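Pesticidal crystal protein Cry4Aa (Bacillus thuringiensis, PDB 2C9K) kills mosquito larvae as a pore-forming insecticidal toxin, binding to midgut epithelial cells and causing their colloid-osmotic lysis. Local coordinates at residues T200-K209 and T224-M232; T234-N245 and Q256-Y264. All blocks are in the same frame, centred on the assembly; numbering follows the deposited sequence.

Contact 1: T200-K209 and T224-M232; sequences TYKKGLNLIK and TYNTYRTKM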
loop_
_atom_site.group_PDB
_atom_site.type_symbol
_atom_site.label_atom_id
_atom_site.label_comp_id
_atom_site.label_asym_id
_atom_site.label_seq_id
_atom_site.Cartn_x
_atom_site.Cartn_y
_atom_site.Cartn_z
ATOM N N THR A 200 -16.649 0.713 -2.747
ATOM C CA THR A 200 -16.875 -0.714 -2.886
ATOM C C THR A 200 -16.005 -1.511 -1.930
ATOM O O THR A 200 -16.450 -2.503 -1.349
ATOM C CB THR A 200 -16.597 -1.157 -4.329
ATOM O OG1 THR A 200 -17.368 -0.344 -5.220
ATOM C CG2 THR A 200 -16.980 -2.620 -4.531
ATOM N N TYR A 201 -14.760 -1.068 -1.774
ATOM C CA TYR A 201 -13.818 -1.721 -0.879
ATOM C C TYR A 201 -14.388 -1.747 0.532
ATOM O O TYR A 201 -14.243 -2.737 1.251
ATOM C CB TYR A 201 -12.470 -0.982 -0.867
ATOM C CG TYR A 201 -11.576 -1.446 0.258
ATOM C CD1 TYR A 201 -11.179 -2.781 0.346
ATOM C CD2 TYR A 201 -11.207 -0.578 1.288
ATOM C CE1 TYR A 201 -10.450 -3.243 1.431
ATOM C CE2 TYR A 201 -10.482 -1.026 2.378
ATOM C CZ TYR A 201 -10.108 -2.362 2.444
ATOM O OH TYR A 201 -9.406 -2.829 3.530
ATOM N N LYS A 202 -15.030 -0.657 0.936
ATOM C CA LYS A 202 -15.606 -0.594 2.274
ATOM C C LYS A 202 -16.923 -1.375 2.384
ATOM O O LYS A 202 -17.297 -1.829 3.467
ATOM C CB LYS A 202 -15.778 0.868 2.699
ATOM C CG LYS A 202 -14.439 1.572 2.823
ATOM C CD LYS A 202 -14.546 2.978 3.356
ATOM C CE LYS A 202 -13.139 3.574 3.537
ATOM N NZ LYS A 202 -13.127 4.979 4.073
ATOM N N LYS A 203 -17.619 -1.549 1.265
ATOM C CA LYS A 203 -18.864 -2.305 1.293
ATOM C C LYS A 203 -18.522 -3.739 1.627
ATOM O O LYS A 203 -19.290 -4.426 2.303
ATOM C CB LYS A 203 -19.587 -2.246 -0.054
ATOM C CG LYS A 203 -20.396 -0.982 -0.247
ATOM C CD LYS A 203 -21.274 -1.060 -1.484
ATOM C CE LYS A 203 -22.128 0.195 -1.624
ATOM N NZ LYS A 203 -22.917 0.202 -2.888
ATOM N N GLY A 204 -17.362 -4.182 1.143
ATOM C CA GLY A 204 -16.914 -5.540 1.398
ATOM C C GLY A 204 -16.452 -5.680 2.833
ATOM O O GLY A 204 -16.779 -6.653 3.517
ATOM N N LEU A 205 -15.684 -4.690 3.283
ATOM C CA LEU A 205 -15.163 -4.656 4.640
ATOM C C LEU A 205 -16.349 -4.716 5.591
ATOM O O LEU A 205 -16.316 -5.421 6.598
ATOM C CB LEU A 205 -14.371 -3.360 4.860
ATOM C CG LEU A 205 -12.991 -3.452 5.537
ATOM C CD1 LEU A 205 -12.159 -4.562 4.926
ATOM C CD2 LEU A 205 -12.276 -2.128 5.385
ATOM N N ASN A 206 -17.407 -3.987 5.250
ATOM C CA ASN A 206 -18.606 -3.949 6.072
ATOM C C ASN A 206 -19.433 -5.217 5.933
ATOM O O ASN A 206 -20.147 -5.606 6.853
ATOM C CB ASN A 206 -19.443 -2.727 5.718
ATOM C CG ASN A 206 -20.789 -2.730 6.405
ATOM O OD1 ASN A 206 -21.772 -3.238 5.862
ATOM N ND2 ASN A 206 -20.841 -2.173 7.612
ATOM N N LEU A 207 -19.343 -5.866 4.781
ATOM C CA LEU A 207 -20.073 -7.106 4.580
ATOM C C LEU A 207 -19.528 -8.116 5.587
ATOM O O LEU A 207 -20.266 -8.681 6.395
ATOM C CB LEU A 207 -19.859 -7.628 3.157
ATOM C CG LEU A 207 -20.433 -9.014 2.857
ATOM C CD1 LEU A 207 -21.939 -8.997 3.066
ATOM C CD2 LEU A 207 -20.078 -9.426 1.434
ATOM N N ILE A 208 -18.220 -8.331 5.546
ATOM C CA ILE A 208 -17.586 -9.273 6.453
ATOM C C ILE A 208 -17.847 -8.932 7.912
ATOM O O ILE A 208 -18.264 -9.784 8.688
ATOM C CB ILE A 208 -16.057 -9.326 6.225
ATOM C CG1 ILE A 208 -15.767 -9.795 4.794
ATOM C CG2 ILE A 208 -15.413 -10.249 7.241
ATOM C CD1 ILE A 208 -14.306 -9.897 4.459
ATOM N N LYS A 209 -17.612 -7.678 8.279
ATOM C CA LYS A 209 -17.787 -7.230 9.657
ATOM C C LYS A 209 -19.235 -7.256 10.103
ATOM O O LYS A 209 -19.546 -6.957 11.255
ATOM C CB LYS A 209 -17.226 -5.817 9.808
ATOM C CG LYS A 209 -17.025 -5.361 11.240
ATOM C CD LYS A 209 -16.382 -3.982 11.261
ATOM C CE LYS A 209 -16.086 -3.507 12.670
ATOM N NZ LYS A 209 -15.429 -2.166 12.658
ATOM N N THR A 224 -10.982 -13.222 8.515
ATOM C CA THR A 224 -11.566 -13.071 7.190
ATOM C C THR A 224 -11.501 -11.595 6.812
ATOM O O THR A 224 -11.203 -11.236 5.686
ATOM C CB THR A 224 -13.028 -13.561 7.195
ATOM O OG1 THR A 224 -13.050 -14.970 7.466
ATOM C CG2 THR A 224 -13.695 -13.271 5.861
ATOM N N TYR A 225 -11.774 -10.753 7.794
ATOM C CA TYR A 225 -11.756 -9.317 7.623
ATOM C C TYR A 225 -10.337 -8.919 7.242
ATOM O O TYR A 225 -10.112 -8.161 6.303
ATOM C CB TYR A 225 -12.159 -8.653 8.948
ATOM C CG TYR A 225 -12.214 -7.147 8.905
ATOM C CD1 TYR A 225 -13.408 -6.475 8.648
ATOM C CD2 TYR A 225 -11.064 -6.392 9.087
ATOM C CE1 TYR A 225 -13.450 -5.089 8.575
ATOM C CE2 TYR A 225 -11.097 -5.013 9.013
ATOM C CZ TYR A 225 -12.289 -4.368 8.759
ATOM O OH TYR A 225 -12.302 -2.997 8.711
ATOM N N ASN A 226 -9.372 -9.453 7.974
ATOM C CA ASN A 226 -7.980 -9.127 7.725
ATOM C C ASN A 226 -7.465 -9.635 6.372
ATOM O O ASN A 226 -6.707 -8.939 5.696
ATOM C CB ASN A 226 -7.120 -9.678 8.863
ATOM C CG ASN A 226 -5.672 -9.282 8.733
ATOM O OD1 ASN A 226 -5.319 -8.111 8.893
ATOM N ND2 ASN A 226 -4.816 -10.257 8.435
ATOM N N THR A 227 -7.871 -10.836 5.974
ATOM C CA THR A 227 -7.415 -11.388 4.706
ATOM C C THR A 227 -7.915 -10.528 3.549
ATOM O O THR A 227 -7.157 -10.159 2.651
ATOM C CB THR A 227 -7.913 -12.839 4.515
ATOM O OG1 THR A 227 -7.414 -13.654 5.578
ATOM C CG2 THR A 227 -7.423 -13.405 3.196
ATOM N N TYR A 228 -9.199 -10.209 3.582
ATOM C CA TYR A 228 -9.802 -9.398 2.540
ATOM C C TYR A 228 -9.079 -8.053 2.392
ATOM O O TYR A 228 -8.948 -7.525 1.283
ATOM C CB TYR A 228 -11.269 -9.163 2.864
ATOM C CG TYR A 228 -11.940 -8.233 1.901
ATOM C CD1 TYR A 228 -12.251 -8.636 0.604
ATOM C CD2 TYR A 228 -12.264 -6.937 2.284
ATOM C CE1 TYR A 228 -12.872 -7.772 -0.281
ATOM C CE2 TYR A 228 -12.885 -6.066 1.407
ATOM C CZ TYR A 228 -13.190 -6.484 0.130
ATOM O OH TYR A 228 -13.831 -5.603 -0.714
ATOM N N ARG A 229 -8.609 -7.519 3.518
ATOM C CA ARG A 229 -7.901 -6.242 3.564
ATOM C C ARG A 229 -6.514 -6.352 2.948
ATOM O O ARG A 229 -6.081 -5.492 2.177
ATOM C CB ARG A 229 -7.790 -5.759 5.018
ATOM C CG ARG A 229 -6.946 -4.501 5.210
ATOM C CD ARG A 229 -7.073 -3.956 6.624
ATOM N NE ARG A 229 -6.629 -4.912 7.633
ATOM C CZ ARG A 229 -6.903 -4.796 8.928
ATOM N NH1 ARG A 229 -7.614 -3.769 9.371
ATOM N NH2 ARG A 229 -6.477 -5.717 9.777
ATOM N N THR A 230 -5.813 -7.420 3.291
ATOM C CA THR A 230 -4.482 -7.635 2.764
ATOM C C THR A 230 -4.519 -7.875 1.258
ATOM O O THR A 230 -3.713 -7.314 0.520
ATOM C CB THR A 230 -3.825 -8.826 3.455
ATOM O OG1 THR A 230 -3.720 -8.549 4.857
ATOM C CG2 THR A 230 -2.445 -9.082 2.880
ATOM N N LYS A 231 -5.457 -8.700 0.800
ATOM C CA LYS A 231 -5.564 -9.005 -0.627
ATOM C C LYS A 231 -6.003 -7.788 -1.426
ATOM O O LYS A 231 -5.417 -7.489 -2.461
ATOM C CB LYS A 231 -6.551 -10.155 -0.875
ATOM C CG LYS A 231 -6.290 -11.410 -0.053
ATOM C CD LYS A 231 -4.885 -11.938 -0.255
ATOM C CE LYS A 231 -4.507 -12.972 0.809
ATOM N NZ LYS A 231 -5.118 -14.327 0.613
ATOM N N MET A 232 -7.027 -7.086 -0.943
ATOM C CA MET A 232 -7.539 -5.911 -1.638
ATOM C C MET A 232 -6.612 -4.705 -1.564
ATOM O O MET A 232 -6.620 -3.851 -2.451
ATOM C CB MET A 232 -8.921 -5.536 -1.106
ATOM C CG MET A 232 -9.991 -6.563 -1.422
ATOM S SD MET A 232 -10.125 -6.929 -3.191
ATOM C CE MET A 232 -9.155 -8.392 -3.331
#
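Helix 200-208 and helix 224-232 run antiparallel (164°), their axes 9.6 Å apart at closest approach; Ile208 lies across from Tyr225 and Tyr201 from Met232. Tyr228 is a knob in the hole formed by Tyr201, Gly204, Leu205 and Ile208, knobs-into-holes packing within the N-terminal helical bundle, the pore-forming domain in this toxin family. Chi1 of 175° swings its ring away from its own backbone N toward Gly204, where the lack of a side chain lets Tyr228 OH come to 3.7 Å from Gly204 CA. The Tyr201 and Tyr228 rings lie almost parallel (11°) but so far offset that they hardly overlap, with Tyr201 CE1 3.7 Å from Tyr228 CE2. Branched Leu205 serves two tyrosines: its CD1 lies over one face of Tyr225, 4.1 Å from the ring centroid in a CH-pi contact, and meets the edge of the Tyr228 ring at Tyr228 CD2. Ile208 packs CD1 on Tyr228 CB (3.5 Å) and CG2 on Thr224 CG2 and the Tyr225 backbone N. Arg229 lays CG against Tyr201 OH, while its guanidinium bonds Asn226 OD1 and Glu283. Ile57 of helix 46-58 touches Ile208, Thr224 and Tyr228; Asn226 and Thr230 turn to strand 262-267.

Contact 2: T234-N245 and Q256-Y264; sequences TAVLDLVALFPN and QSELTREIY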
loop_
_atom_site.group_PDB
_atom_site.type_symbol
_atom_site.label_atom_id
_atom_site.label_comp_id
_atom_site.label_asym_id
_atom_site.label_seq_id
_atom_site.Cartn_x
_atom_site.Cartn_y
_atom_site.Cartn_z
ATOM N N THR A 234 -3.339 -4.813 -1.719
ATOM C CA THR A 234 -2.347 -5.058 -2.755
ATOM C C THR A 234 -2.955 -5.102 -4.152
ATOM O O THR A 234 -2.241 -4.968 -5.144
ATOM C CB THR A 234 -1.609 -6.380 -2.514
ATOM O OG1 THR A 234 -2.504 -7.477 -2.718
ATOM C CG2 THR A 234 -1.098 -6.438 -1.104
ATOM N N ALA A 235 -4.269 -5.296 -4.239
ATOM C CA ALA A 235 -4.926 -5.355 -5.542
ATOM C C ALA A 235 -5.525 -4.010 -5.929
ATOM O O ALA A 235 -5.202 -3.454 -6.974
ATOM C CB ALA A 235 -6.006 -6.429 -5.544
ATOM N N VAL A 236 -6.377 -3.470 -5.072
ATOM C CA VAL A 236 -7.015 -2.200 -5.364
ATOM C C VAL A 236 -6.363 -0.964 -4.740
ATOM O O VAL A 236 -5.754 -0.170 -5.445
ATOM C CB VAL A 236 -8.498 -2.246 -4.953
ATOM C CG1 VAL A 236 -9.221 -0.984 -5.420
ATOM C CG2 VAL A 236 -9.143 -3.490 -5.543
ATOM N N LEU A 237 -6.485 -0.805 -3.427
ATOM C CA LEU A 237 -5.944 0.372 -2.747
ATOM C C LEU A 237 -4.543 0.819 -3.176
ATOM O O LEU A 237 -4.299 2.019 -3.342
ATOM C CB LEU A 237 -5.983 0.163 -1.230
ATOM C CG LEU A 237 -7.335 -0.293 -0.670
ATOM C CD1 LEU A 237 -7.329 -0.176 0.845
ATOM C CD2 LEU A 237 -8.450 0.545 -1.265
ATOM N N ASP A 238 -3.621 -0.127 -3.356
ATOM C CA ASP A 238 -2.261 0.232 -3.765
ATOM C C ASP A 238 -2.302 0.851 -5.144
ATOM O O ASP A 238 -1.596 1.820 -5.425
ATOM C CB ASP A 238 -1.328 -0.992 -3.776
ATOM C CG ASP A 238 -0.821 -1.357 -2.383
ATOM O OD1 ASP A 238 -1.025 -0.562 -1.440
ATOM O OD2 ASP A 238 -0.208 -2.437 -2.231
ATOM N N LEU A 239 -3.147 0.298 -6.001
ATOM C CA LEU A 239 -3.284 0.800 -7.356
ATOM C C LEU A 239 -4.003 2.158 -7.333
ATOM O O LEU A 239 -3.600 3.095 -8.019
ATOM C CB LEU A 239 -4.048 -0.226 -8.191
ATOM C CG LEU A 239 -3.977 -0.160 -9.715
ATOM C CD1 LEU A 239 -2.524 -0.009 -10.196
ATOM C CD2 LEU A 239 -4.620 -1.439 -10.272
ATOM N N VAL A 240 -5.045 2.269 -6.517
ATOM C CA VAL A 240 -5.805 3.507 -6.395
ATOM C C VAL A 240 -4.978 4.669 -5.833
ATOM O O VAL A 240 -5.224 5.831 -6.160
ATOM C CB VAL A 240 -7.040 3.296 -5.491
ATOM C CG1 VAL A 240 -7.836 4.596 -5.357
ATOM C CG2 VAL A 240 -7.908 2.186 -6.064
ATOM N N ALA A 241 -4.004 4.361 -4.980
ATOM C CA ALA A 241 -3.152 5.394 -4.385
ATOM C C ALA A 241 -2.219 6.065 -5.406
ATOM O O ALA A 241 -1.732 7.172 -5.178
ATOM C CB ALA A 241 -2.335 4.798 -3.249
ATOM N N LEU A 242 -1.977 5.402 -6.532
ATOM C CA LEU A 242 -1.102 5.960 -7.560
ATOM C C LEU A 242 -1.862 6.729 -8.649
ATOM O O LEU A 242 -1.259 7.486 -9.419
ATOM C CB LEU A 242 -0.285 4.842 -8.209
ATOM C CG LEU A 242 0.484 3.968 -7.224
ATOM C CD1 LEU A 242 1.087 2.769 -7.956
ATOM C CD2 LEU A 242 1.563 4.798 -6.546
ATOM N N PHE A 243 -3.180 6.538 -8.706
ATOM C CA PHE A 243 -4.014 7.196 -9.716
ATOM C C PHE A 243 -3.789 8.705 -9.857
ATOM O O PHE A 243 -3.792 9.246 -10.969
ATOM C CB PHE A 243 -5.492 6.924 -9.425
ATOM C CG PHE A 243 -5.953 5.533 -9.812
ATOM C CD1 PHE A 243 -7.203 5.065 -9.406
ATOM C CD2 PHE A 243 -5.162 4.712 -10.608
ATOM C CE1 PHE A 243 -7.654 3.810 -9.787
ATOM C CE2 PHE A 243 -5.609 3.452 -10.993
ATOM C CZ PHE A 243 -6.856 3.000 -10.583
ATOM N N PRO A 244 -3.580 9.407 -8.732
ATOM C CA PRO A 244 -3.365 10.853 -8.807
ATOM C C PRO A 244 -2.156 11.215 -9.639
ATOM O O PRO A 244 -2.040 12.333 -10.110
ATOM C CB PRO A 244 -3.202 11.252 -7.345
ATOM C CG PRO A 244 -4.038 10.239 -6.626
ATOM C CD PRO A 244 -3.639 8.967 -7.329
ATOM N N ASN A 245 -1.247 10.268 -9.807
ATOM C CA ASN A 245 -0.045 10.516 -10.594
ATOM C C ASN A 245 -0.414 10.633 -12.067
ATOM O O ASN A 245 0.340 11.195 -12.861
ATOM C CB ASN A 245 0.960 9.377 -10.406
ATOM C CG ASN A 245 1.403 9.213 -8.959
ATOM O OD1 ASN A 245 2.186 8.314 -8.642
ATOM N ND2 ASN A 245 0.908 10.078 -8.074
ATOM N N GLN A 256 7.983 10.187 -8.308
ATOM C CA GLN A 256 8.461 9.028 -7.572
ATOM C C GLN A 256 7.622 8.995 -6.296
ATOM O O GLN A 256 7.721 9.889 -5.460
ATOM C CB GLN A 256 9.947 9.166 -7.238
ATOM C CG GLN A 256 10.550 7.938 -6.574
ATOM C CD GLN A 256 10.302 6.668 -7.372
ATOM O OE1 GLN A 256 9.173 6.172 -7.449
ATOM N NE2 GLN A 256 11.359 6.135 -7.976
ATOM N N SER A 257 6.779 7.982 -6.154
ATOM C CA SER A 257 5.934 7.883 -4.976
ATOM C C SER A 257 6.130 6.546 -4.282
ATOM O O SER A 257 6.777 5.658 -4.827
ATOM C CB SER A 257 4.470 8.038 -5.378
ATOM O OG SER A 257 4.065 6.950 -6.177
ATOM N N GLU A 258 5.573 6.411 -3.080
ATOM C CA GLU A 258 5.688 5.171 -2.322
ATOM C C GLU A 258 4.408 4.849 -1.552
ATOM O O GLU A 258 3.548 5.704 -1.367
ATOM C CB GLU A 258 6.888 5.249 -1.370
ATOM C CG GLU A 258 6.834 6.359 -0.317
ATOM C CD GLU A 258 8.189 6.582 0.379
ATOM O OE1 GLU A 258 8.209 7.121 1.506
ATOM O OE2 GLU A 258 9.240 6.234 -0.206
ATOM N N LEU A 259 4.277 3.602 -1.122
ATOM C CA LEU A 259 3.106 3.158 -0.378
ATOM C C LEU A 259 3.588 2.843 1.039
ATOM O O LEU A 259 4.408 1.941 1.222
ATOM C CB LEU A 259 2.523 1.909 -1.053
ATOM C CG LEU A 259 2.233 2.018 -2.563
ATOM C CD1 LEU A 259 2.007 0.641 -3.153
ATOM C CD2 LEU A 259 1.026 2.904 -2.808
ATOM N N THR A 260 3.082 3.579 2.033
ATOM C CA THR A 260 3.512 3.407 3.433
ATOM C C THR A 260 2.657 2.527 4.330
ATOM O O THR A 260 3.080 2.189 5.435
ATOM C CB THR A 260 3.621 4.749 4.166
ATOM O OG1 THR A 260 2.304 5.246 4.421
ATOM C CG2 THR A 260 4.392 5.761 3.336
ATOM N N ARG A 261 1.462 2.172 3.872
ATOM C CA ARG A 261 0.553 1.324 4.655
ATOM C C ARG A 261 1.116 -0.051 5.056
ATOM O O ARG A 261 1.976 -0.614 4.368
ATOM C CB ARG A 261 -0.735 1.088 3.868
ATOM C CG ARG A 261 -0.677 -0.091 2.893
ATOM C CD ARG A 261 0.407 0.086 1.842
ATOM N NE ARG A 261 0.420 -1.000 0.866
ATOM C CZ ARG A 261 1.022 -2.170 1.050
ATOM N NH1 ARG A 261 1.674 -2.412 2.183
ATOM N NH2 ARG A 261 0.968 -3.100 0.100
ATOM N N GLU A 262 0.610 -0.593 6.161
ATOM C CA GLU A 262 1.020 -1.923 6.618
ATOM C C GLU A 262 -0.093 -2.928 6.346
ATOM O O GLU A 262 -1.271 -2.568 6.307
ATOM C CB GLU A 262 1.296 -1.952 8.130
ATOM C CG GLU A 262 2.622 -1.353 8.579
ATOM C CD GLU A 262 2.925 -1.604 10.054
ATOM O OE1 GLU A 262 2.149 -1.162 10.922
ATOM O OE2 GLU A 262 3.949 -2.248 10.348
ATOM N N ILE A 263 0.280 -4.185 6.144
ATOM C CA ILE A 263 -0.703 -5.243 5.949
ATOM C C ILE A 263 -0.223 -6.397 6.814
ATOM O O ILE A 263 0.966 -6.508 7.086
ATOM C CB ILE A 263 -0.849 -5.662 4.466
ATOM C CG1 ILE A 263 0.474 -6.179 3.915
ATOM C CG2 ILE A 263 -1.387 -4.485 3.657
ATOM C CD1 ILE A 263 0.372 -6.648 2.474
ATOM N N TYR A 264 -1.145 -7.244 7.259
ATOM C CA TYR A 264 -0.792 -8.336 8.162
ATOM C C TYR A 264 -1.216 -9.722 7.714
ATOM O O TYR A 264 -2.239 -9.895 7.051
ATOM C CB TYR A 264 -1.411 -8.088 9.552
ATOM C CG TYR A 264 -1.256 -6.680 10.101
ATOM C CD1 TYR A 264 -1.997 -5.626 9.585
ATOM C CD2 TYR A 264 -0.370 -6.409 11.145
ATOM C CE1 TYR A 264 -1.867 -4.339 10.092
ATOM C CE2 TYR A 264 -0.231 -5.128 11.659
ATOM C CZ TYR A 264 -0.983 -4.092 11.128
ATOM O OH TYR A 264 -0.850 -2.807 11.625
#
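Arg261 and Asp238 are brought together by their torsions: Arg261 CG stands between its own backbone N and carbonyl carbon (chi1 86°) and the chain bends again at chi2, while Asp238 CG lies beside its backbone N (chi1 -80°). The guanidinium thus meets the carboxylate side-on, in planes 13° apart. Arg261 NE donates to Asp238 OD1 at 2.8 Å and Arg261 NH2 to Asp238 OD2 at 2.7 Å, both nearly straight and both using syn lone pairs. This two-point grip fixes the rotation of both groups, and the buried aspartate would probably be kept ionised by its partner. Ile263 CG2 lies over one face of the guanidinium, and His432 is a second partner of Arg261 NH2.

Next to the salt bridge along the chain, Leu259 sets CD1 3.5 Å from Asp238 CG and CD2 3.9 Å from Ala241 CB. Small Ala241 lets the leucine come close. Farther along, Ser257 OG touches Leu242 CD2 and makes a weak, long hydrogen bond to Asn245 OD1 (3.4 Å). At the other end Thr234 CG2 meets Ile263 CD1, both apolar tips.

The buried bidentate salt bridge fastens the C-terminal end of the helical region to the segment leading into strand 262-267. Helix 5-16 touches Leu242 and Ser257, strand 471-475 touches Asn245 and Ser257, and helix 140-164 packs on Phe243.

Overall arrangement
Helix 183-208 leads into a mostly irregular connection, after which the chain turns back along it as helix 222-240; contact 1 closes that hairpin within the N-terminal helical domain. The same helix continues into contact 2, which follows in series, closes the next loop, between 245 and 256, and joins helix 222-240 and the turns after it to strand 262-267, an outer strand of a three-stranded sheet. Their centres lie about 16 Å apart, but they touch: Tyr264 O probably accepts hydrogen bonds from both Asn226 ND2 and Thr230 OG1, and Tyr201 packs on Leu237. Together they tie the helical bundle to the domain that in this family is associated with receptor binding.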